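Local coordinates for protein techylectin-5A (Tachypleus tridentatus, PDB 1JC9) that agglutinates bacteria and human erythrocytes in horseshoe crab innate immunity by recognising acetyl group-containing substances on their surfaces, at residues Gly87-Ile92 / Glu256-Pro261. Sequence-based numbering, arbitrary orientation.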
ATOM      1  N   GLY A  87     -12.644  -2.019  12.622  1.00 25.97           N
ATOM      2  CA  GLY A  87     -12.337  -3.183  11.811  1.00 24.91           C
ATOM      3  C   GLY A  87     -12.917  -3.147  10.408  1.00 23.54           C
ATOM      4  O   GLY A  87     -13.398  -2.114   9.940  1.00 22.19           O
ATOM      5  N   GLY A  88     -12.852  -4.290   9.731  1.00 23.79           N
ATOM      6  CA  GLY A  88     -13.378  -4.386   8.381  1.00 22.12           C
ATOM      7  C   GLY A  88     -12.397  -3.928   7.322  1.00 21.70           C
ATOM      8  O   GLY A  88     -12.780  -3.735   6.163  1.00 20.49           O
ATOM      9  N   TRP A  89     -11.132  -3.761   7.707  1.00 19.47           N
ATOM     10  CA  TRP A  89     -10.101  -3.310   6.774  1.00 17.86           C
ATOM     11  C   TRP A  89      -9.424  -4.461   6.047  1.00 17.21           C
ATOM     12  O   TRP A  89      -9.045  -5.458   6.664  1.00 18.74           O
ATOM     13  CB  TRP A  89      -9.010  -2.510   7.500  1.00 17.86           C
ATOM     14  CG  TRP A  89      -9.471  -1.277   8.212  1.00 19.49           C
ATOM     15  CD1 TRP A  89      -9.814  -1.170   9.534  1.00 19.73           C
ATOM     16  CD2 TRP A  89      -9.608   0.040   7.654  1.00 18.85           C
ATOM     17  NE1 TRP A  89     -10.152   0.131   9.832  1.00 19.66           N
ATOM     18  CE2 TRP A  89     -10.035   0.894   8.697  1.00 19.19           C
ATOM     19  CE3 TRP A  89      -9.409   0.581   6.376  1.00 18.07           C
ATOM     20  CZ2 TRP A  89     -10.267   2.264   8.501  1.00 19.24           C
ATOM     21  CZ3 TRP A  89      -9.641   1.945   6.180  1.00 18.83           C
ATOM     22  CH2 TRP A  89     -10.066   2.768   7.240  1.00 17.08           C
ATOM     23  N   THR A  90      -9.275  -4.327   4.734  1.00 17.58           N
ATOM     24  CA  THR A  90      -8.596  -5.351   3.948  1.00 16.86           C
ATOM     25  C   THR A  90      -7.191  -4.802   3.765  1.00 16.70           C
ATOM     26  O   THR A  90      -7.009  -3.738   3.178  1.00 17.42           O
ATOM     27  CB  THR A  90      -9.252  -5.550   2.565  1.00 16.03           C
ATOM     28  OG1 THR A  90     -10.619  -5.931   2.738  1.00 17.28           O
ATOM     29  CG2 THR A  90      -8.529  -6.634   1.778  1.00 14.80           C
ATOM     30  N   VAL A  91      -6.196  -5.512   4.280  1.00 16.77           N
ATOM     31  CA  VAL A  91      -4.822  -5.041   4.179  1.00 18.22           C
ATOM     32  C   VAL A  91      -4.243  -5.371   2.812  1.00 17.59           C
ATOM     33  O   VAL A  91      -4.359  -6.504   2.344  1.00 17.49           O
ATOM     34  CB  VAL A  91      -3.947  -5.664   5.294  1.00 17.98           C
ATOM     35  CG1 VAL A  91      -2.530  -5.111   5.223  1.00 18.82           C
ATOM     36  CG2 VAL A  91      -4.564  -5.365   6.661  1.00 19.21           C
ATOM     37  N   ILE A  92      -3.628  -4.380   2.168  1.00 16.64           N
ATOM     38  CA  ILE A  92      -3.050  -4.597   0.848  1.00 16.92           C
ATOM     39  C   ILE A  92      -1.529  -4.500   0.827  1.00 17.06           C
ATOM     40  O   ILE A  92      -0.904  -4.838  -0.177  1.00 16.60           O
ATOM     41  CB  ILE A  92      -3.629  -3.604  -0.202  1.00 18.22           C
ATOM     42  CG1 ILE A  92      -3.225  -2.169   0.138  1.00 17.76           C
ATOM     43  CG2 ILE A  92      -5.149  -3.733  -0.259  1.00 17.44           C
ATOM     44  CD1 ILE A  92      -3.653  -1.150  -0.918  1.00 19.18           C
ATOM     45  N   GLU A 256       1.479  -0.069   7.201  1.00 21.42           N
ATOM     46  CA  GLU A 256       0.430  -0.886   6.601  1.00 20.85           C
ATOM     47  C   GLU A 256      -0.487   0.001   5.781  1.00 20.69           C
ATOM     48  O   GLU A 256      -0.765   1.137   6.160  1.00 20.88           O
ATOM     49  CB  GLU A 256      -0.434  -1.584   7.657  1.00 22.28           C
ATOM     50  CG  GLU A 256       0.254  -2.617   8.526  1.00 25.47           C
ATOM     51  CD  GLU A 256      -0.740  -3.369   9.394  1.00 26.25           C
ATOM     52  OE1 GLU A 256      -1.810  -2.800   9.704  1.00 28.79           O
ATOM     53  OE2 GLU A 256      -0.456  -4.523   9.775  1.00 28.58           O
ATOM     54  N   MET A 257      -0.942  -0.529   4.652  1.00 20.41           N
ATOM     55  CA  MET A 257      -1.876   0.164   3.778  1.00 20.68           C
ATOM     56  C   MET A 257      -3.093  -0.756   3.776  1.00 19.16           C
ATOM     57  O   MET A 257      -2.963  -1.962   3.566  1.00 18.12           O
ATOM     58  CB  MET A 257      -1.283   0.309   2.375  1.00 20.01           C
ATOM     59  CG  MET A 257      -0.075   1.246   2.332  1.00 19.69           C
ATOM     60  SD  MET A 257       0.867   1.151   0.795  1.00 20.50           S
ATOM     61  CE  MET A 257      -0.346   1.763  -0.380  1.00 19.27           C
ATOM     62  N   LYS A 258      -4.271  -0.198   4.036  1.00 18.90           N
ATOM     63  CA  LYS A 258      -5.487  -1.000   4.098  1.00 18.75           C
ATOM     64  C   LYS A 258      -6.694  -0.222   3.593  1.00 19.02           C
ATOM     65  O   LYS A 258      -6.754   1.005   3.729  1.00 17.33           O
ATOM     66  CB  LYS A 258      -5.713  -1.449   5.544  1.00 16.85           C
ATOM     67  CG  LYS A 258      -5.804  -0.281   6.527  1.00 18.42           C
ATOM     68  CD  LYS A 258      -5.670  -0.718   7.985  1.00 19.32           C
ATOM     69  CE  LYS A 258      -4.249  -1.138   8.303  1.00 20.58           C
ATOM     70  NZ  LYS A 258      -4.059  -1.414   9.753  1.00 20.00           N
ATOM     71  N   ILE A 259      -7.662  -0.939   3.023  1.00 18.90           N
ATOM     72  CA  ILE A 259      -8.855  -0.298   2.489  1.00 19.08           C
ATOM     73  C   ILE A 259     -10.157  -0.771   3.135  1.00 17.79           C
ATOM     74  O   ILE A 259     -10.238  -1.880   3.662  1.00 18.02           O
ATOM     75  CB  ILE A 259      -8.918  -0.472   0.939  1.00 20.66           C
ATOM     76  CG1 ILE A 259      -8.821  -1.946   0.537  1.00 24.15           C
ATOM     77  CG2 ILE A 259      -7.736   0.242   0.297  1.00 17.16           C
ATOM     78  CD1 ILE A 259     -10.046  -2.750   0.813  1.00 32.94           C
ATOM     79  N   ARG A 260     -11.165   0.096   3.111  1.00 18.21           N
ATOM     80  CA  ARG A 260     -12.483  -0.196   3.680  1.00 20.00           C
ATOM     81  C   ARG A 260     -13.497   0.636   2.905  1.00 21.52           C
ATOM     82  O   ARG A 260     -13.210   1.770   2.529  1.00 20.28           O
ATOM     83  CB  ARG A 260     -12.527   0.193   5.163  1.00 21.83           C
ATOM     84  CG  ARG A 260     -13.819  -0.183   5.876  1.00 23.58           C
ATOM     85  CD  ARG A 260     -13.699  -0.027   7.390  1.00 22.34           C
ATOM     86  NE  ARG A 260     -13.743   1.364   7.830  1.00 21.78           N
ATOM     87  CZ  ARG A 260     -13.628   1.741   9.102  1.00 23.08           C
ATOM     88  NH1 ARG A 260     -13.460   0.830  10.053  1.00 20.75           N
ATOM     89  NH2 ARG A 260     -13.691   3.026   9.427  1.00 24.97           N
ATOM     90  N   PRO A 261     -14.695   0.087   2.654  1.00 22.62           N
ATOM     91  CA  PRO A 261     -15.699   0.851   1.908  1.00 24.32           C
ATOM     92  C   PRO A 261     -16.036   2.181   2.577  1.00 25.51           C
ATOM     93  O   PRO A 261     -16.103   2.269   3.802  1.00 25.28           O
ATOM     94  CB  PRO A 261     -16.901  -0.095   1.870  1.00 23.98           C
ATOM     95  CG  PRO A 261     -16.273  -1.450   1.938  1.00 22.71           C
ATOM     96  CD  PRO A 261     -15.200  -1.254   2.990  1.00 22.80           C
TER
HETATM   97  O   HOH W   1     -12.506  -3.867   3.416  1.00 16.33           O
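The indole of W89 is sandwiched between the side chains of K258 and R260. R260 CB sits over one face, 3.7 Å from the centroid of the six-membered ring, and the guanidinium follows with its plane 21° from that of the indole, W89 CZ2 lying over its centre. On the opposite face K258 CD makes an off-centre CH-pi contact with the five-membered ring. R260 has CG anti to the backbone N (chi1 -175°) and bends at chi3, which turns NH1 toward G87 O; their 2.9 Å hydrogen bond lies in the planes of both groups. Beyond the indole, K258 NZ reaches E256 OE1 at 2.6 Å in a salt bridge and forms others with D81 and D144. D85 pairs with R260 NH2, while W89 NE1 donates to T84 O. On the sheet face opposite V91 and K258, I259 CD1 presses against T90 CB at 3.4 Å. The backbones join antiparallel: T90 and I259 form a hydrogen-bonded pair, V91 and K258 a non-hydrogen-bonded one. I259 O accepts from T90 N and from a water that also donates to G88 O and accepts from T90 OG1, itself hydrogen-bonded with C49 N. G88 and W89 both face D81 in a G1 bulge where strand 89-95 begins. Within the central sheet of the fibrinogen-like domain, the buried cations are thus matched by carboxylates and a carbonyl, consistent with both basic residues staying charged.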